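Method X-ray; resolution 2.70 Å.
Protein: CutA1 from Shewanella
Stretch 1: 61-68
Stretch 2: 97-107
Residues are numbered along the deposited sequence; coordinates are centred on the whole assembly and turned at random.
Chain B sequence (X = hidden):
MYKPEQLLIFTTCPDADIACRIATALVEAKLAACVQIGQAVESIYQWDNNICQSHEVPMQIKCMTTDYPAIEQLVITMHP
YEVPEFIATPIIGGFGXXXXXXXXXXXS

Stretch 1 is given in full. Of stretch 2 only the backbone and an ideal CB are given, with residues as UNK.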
# COMPACT_ATOMS: atom_id res chain seq x y z
N ILE B 61 -0.18 9.03 2.17
CA ILE B 61 0.30 10.39 1.89
C ILE B 61 1.32 10.39 0.76
O ILE B 61 2.31 9.65 0.81
CB ILE B 61 0.96 11.06 3.12
CG1 ILE B 61 -0.03 11.17 4.29
CG2 ILE B 61 1.50 12.43 2.75
CD1 ILE B 61 0.63 11.13 5.68
N LYS B 62 1.11 11.22 -0.25
CA LYS B 62 2.10 11.31 -1.30
C LYS B 62 2.77 12.66 -1.26
O LYS B 62 2.11 13.70 -1.22
CB LYS B 62 1.49 11.01 -2.67
CG LYS B 62 0.98 9.58 -2.78
CD LYS B 62 -0.35 9.53 -3.50
CE LYS B 62 -1.52 9.44 -2.55
NZ LYS B 62 -2.13 8.07 -2.61
N CYS B 63 4.10 12.64 -1.22
CA CYS B 63 4.87 13.82 -0.88
C CYS B 63 6.30 13.78 -1.38
O CYS B 63 6.82 12.73 -1.76
CB CYS B 63 4.86 14.00 0.63
SG CYS B 63 5.92 12.86 1.50
N MET B 64 6.96 14.93 -1.31
CA MET B 64 8.41 15.04 -1.48
C MET B 64 9.18 14.65 -0.22
O MET B 64 8.87 15.09 0.89
CB MET B 64 8.76 16.47 -1.85
CG MET B 64 8.01 16.98 -3.07
SD MET B 64 8.57 16.22 -4.61
CE MET B 64 10.34 16.52 -4.52
N THR B 65 10.20 13.84 -0.39
CA THR B 65 11.00 13.41 0.74
C THR B 65 11.45 14.63 1.51
O THR B 65 11.73 14.58 2.70
CB THR B 65 12.21 12.67 0.21
OG1 THR B 65 11.76 11.50 -0.47
CG2 THR B 65 13.19 12.33 1.32
N THR B 66 11.53 15.73 0.80
CA THR B 66 12.09 16.94 1.37
C THR B 66 11.16 17.54 2.44
O THR B 66 11.61 17.98 3.49
CB THR B 66 12.46 17.91 0.22
OG1 THR B 66 13.68 18.56 0.53
CG2 THR B 66 11.36 18.94 -0.08
N ASP B 67 9.86 17.43 2.23
CA ASP B 67 8.88 17.88 3.20
C ASP B 67 8.75 16.91 4.37
O ASP B 67 8.01 17.20 5.30
CB ASP B 67 7.50 18.04 2.56
CG ASP B 67 7.51 18.89 1.32
OD1 ASP B 67 8.02 20.03 1.36
OD2 ASP B 67 6.92 18.44 0.32
N TYR B 68 9.39 15.75 4.29
CA TYR B 68 9.07 14.67 5.21
C TYR B 68 9.08 15.11 6.68
O TYR B 68 8.09 14.88 7.40
CB TYR B 68 9.95 13.42 5.01
CG TYR B 68 9.73 12.38 6.09
CD1 TYR B 68 8.70 11.45 5.98
CD2 TYR B 68 10.44 12.44 7.29
CE1 TYR B 68 8.42 10.56 7.02
CE2 TYR B 68 10.18 11.56 8.34
CZ TYR B 68 9.17 10.62 8.20
OH TYR B 68 8.90 9.75 9.23
N UNK B 97 4.21 13.47 -15.23
CA UNK B 97 3.45 14.70 -14.93
C UNK B 97 2.74 14.68 -13.58
O UNK B 97 2.44 15.74 -13.02
CB UNK B 97 2.41 14.94 -16.03
N UNK B 98 2.44 13.50 -13.06
CA UNK B 98 1.98 13.37 -11.69
C UNK B 98 3.05 13.63 -10.68
O UNK B 98 2.82 14.24 -9.70
CB UNK B 98 1.40 11.97 -11.46
N UNK B 99 4.25 13.20 -10.95
CA UNK B 99 5.29 13.37 -10.00
C UNK B 99 5.75 14.80 -9.96
O UNK B 99 6.03 15.33 -8.92
CB UNK B 99 6.46 12.43 -10.31
N UNK B 100 5.84 15.40 -11.12
CA UNK B 100 5.89 16.83 -11.27
C UNK B 100 4.90 17.57 -10.42
O UNK B 100 5.27 18.44 -9.70
CB UNK B 100 5.67 17.20 -12.74
N UNK B 101 3.63 17.23 -10.53
CA UNK B 101 2.58 17.94 -9.80
C UNK B 101 2.83 17.93 -8.31
O UNK B 101 2.65 18.96 -7.65
CB UNK B 101 1.21 17.32 -10.10
N UNK B 102 3.20 16.76 -7.80
CA UNK B 102 3.71 16.61 -6.44
C UNK B 102 4.87 17.53 -6.18
O UNK B 102 4.91 18.19 -5.16
CB UNK B 102 4.13 15.16 -6.18
N UNK B 103 5.84 17.53 -7.09
CA UNK B 103 7.01 18.40 -7.00
C UNK B 103 6.65 19.90 -6.98
O UNK B 103 7.22 20.68 -6.22
CB UNK B 103 7.95 18.11 -8.18
N UNK B 104 5.64 20.28 -7.75
CA UNK B 104 5.27 21.68 -7.93
C UNK B 104 4.36 22.22 -6.86
O UNK B 104 4.15 23.42 -6.78
CB UNK B 104 4.60 21.86 -9.29
N UNK B 105 3.72 21.33 -6.11
CA UNK B 105 2.74 21.74 -5.12
C UNK B 105 3.36 22.01 -3.76
O UNK B 105 2.72 22.57 -2.86
CB UNK B 105 1.66 20.67 -4.99
N UNK B 106 4.62 21.65 -3.61
CA UNK B 106 5.38 22.02 -2.44
C UNK B 106 6.17 23.31 -2.69
O UNK B 106 7.15 23.30 -3.43
CB UNK B 106 6.32 20.88 -2.04
N UNK B 107 5.73 24.43 -2.07
CA UNK B 107 6.36 25.74 -2.31
C UNK B 107 7.84 25.71 -1.99
O UNK B 107 8.27 24.96 -1.11
CB UNK B 107 5.68 26.83 -1.48

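Stretch 2 opens in the last turns of a helix that begins earlier in the chain and crosses strand 61-64 at 70°, with a closest approach of 7.8 Å between the axes. Three ideal CB atoms of stretch 2, at 102, 103 and 106, come within 5.5 Å of stretch 1, and those positions are the informative ones.

Position 97 lies far from stretch 1, and its phi of -70° admits almost any residue, proline included; the deposited residue is Pro97, which makes no contact. At position 98 CA-to-CB points sideways and nothing of stretch 1 lies within 5.5 Å of the ideal CB. A short side chain would stop well short of the strand, whereas a long or aromatic one could reach the aliphatic part of Lys62. The residue is Tyr98, whose t rotamer carries the ring toward Lys62, until OH of Tyr98 lies 3.7 Å from CD of Lys62, a packing contact with the methylene chain.

Positions 99, 100 and 101 have helical backbones and no neighbour from stretch 1 at CB, so the strand imposes little choice. They are Leu99, Gln100 and Trp101, none of which touches it; even CZ3 of Trp101 remains 6.9 Å from CB of Lys62.

Position 102 is different. Its CB points toward the strand, 4.8 Å from SD of Met64 and 5.4 Å from C of Cys63. CA of position 102 lies 6.3 Å from CA of Cys63. The surroundings are a thioether, strand backbone and the methylenes of Lys62, so a medium-sized aliphatic residue such as valine, leucine, isoleucine or methionine would suit. Ile102 fills the place. Its CG2 lies 3.9 Å from C of Cys63 and 4.0 Å from SD of Met64, while its CD1 extends to 4.3 Å from CB of Lys62, so the two ends of the side chain meet different residues.

At position 103 CA-to-CB points away overall, yet the ideal CB is only 4.1 Å from SD of Met64. A side chain with an aliphatic stem could lie against the methionine, and a polar end could continue beyond it. Lys103 fits this description: its CD is 3.7 Å from CE of Met64, and SD of Met64 also approaches CA of Lys103 at 3.6 Å.

Position 104 points away and accepts many residues, polar ones readily; Asp104 makes no contact. At position 105 CA-to-CB points sideways and nothing of stretch 1 lies within 5.5 Å of the ideal CB, so stretch 1 sets no preference between polar and apolar residues; the residue is Asn105, which does not reach it.

Position 106, with phi/psi of -94/107°, has left the helical conformation. Its CB points toward stretch 1, 3.4 Å from OD2 of Asp67 and 4.4 Å from CG of Met64. The nearby carboxylate favours a small residue with a donor, such as serine or threonine. Ser106 is found, and its OG donates a weak hydrogen bond of 3.5 Å to OD1 of Asp67.

Position 107 points away, and its phi of -57° is compatible with proline among others. Pro107 does not touch stretch 1 directly, but a water donates to its O and, weakly, to OD1 of Asp67, both at 3.3 Å.

Stretch 2, residues 97-107: PYLQWIKDNSP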
# COMPACT_ATOMS: atom_id res chain seq x y z
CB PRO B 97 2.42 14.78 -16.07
CG PRO B 97 3.01 14.01 -17.17
CD PRO B 97 3.79 12.89 -16.52
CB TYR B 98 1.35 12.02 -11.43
CG TYR B 98 0.72 11.90 -10.07
CD1 TYR B 98 1.29 11.17 -9.10
CD2 TYR B 98 -0.44 12.52 -9.78
CE1 TYR B 98 0.73 11.09 -7.89
CE2 TYR B 98 -1.00 12.42 -8.60
CZ TYR B 98 -0.42 11.71 -7.64
OH TYR B 98 -1.00 11.61 -6.43
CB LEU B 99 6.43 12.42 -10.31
CG LEU B 99 6.16 10.93 -10.47
CD1 LEU B 99 7.41 10.22 -10.76
CD2 LEU B 99 5.52 10.33 -9.28
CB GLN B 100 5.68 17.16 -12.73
CG GLN B 100 6.32 18.43 -13.21
CD GLN B 100 7.74 18.57 -12.82
OE1 GLN B 100 8.06 19.36 -11.96
NE2 GLN B 100 8.61 17.85 -13.46
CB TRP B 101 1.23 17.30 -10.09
CG TRP B 101 0.11 17.84 -9.25
CD1 TRP B 101 -0.42 19.10 -9.29
CD2 TRP B 101 -0.70 17.10 -8.32
NE1 TRP B 101 -1.49 19.20 -8.43
CE2 TRP B 101 -1.68 17.99 -7.82
CE3 TRP B 101 -0.69 15.78 -7.87
CZ2 TRP B 101 -2.65 17.59 -6.90
CZ3 TRP B 101 -1.63 15.39 -6.92
CH2 TRP B 101 -2.60 16.30 -6.45
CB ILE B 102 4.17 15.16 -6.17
CG1 ILE B 102 2.99 14.20 -6.32
CG2 ILE B 102 4.79 15.07 -4.77
CD1 ILE B 102 3.36 12.71 -6.15
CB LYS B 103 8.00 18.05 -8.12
CG LYS B 103 9.16 19.01 -8.30
CD LYS B 103 10.42 18.53 -7.62
CE LYS B 103 11.64 19.27 -8.15
NZ LYS B 103 12.41 18.42 -9.11
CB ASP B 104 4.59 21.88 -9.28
CG ASP B 104 5.56 21.84 -10.42
OD1 ASP B 104 6.76 22.13 -10.20
OD2 ASP B 104 5.11 21.48 -11.52
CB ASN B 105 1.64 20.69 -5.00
CG ASN B 105 0.34 21.28 -4.51
OD1 ASN B 105 0.17 21.52 -3.31
ND2 ASN B 105 -0.59 21.52 -5.44
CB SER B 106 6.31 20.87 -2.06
OG SER B 106 7.63 21.31 -1.84
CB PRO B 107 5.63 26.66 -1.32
CG PRO B 107 4.34 25.96 -1.01
CD PRO B 107 4.67 24.50 -1.05
O HOH W 1 6.85 23.11 1.17
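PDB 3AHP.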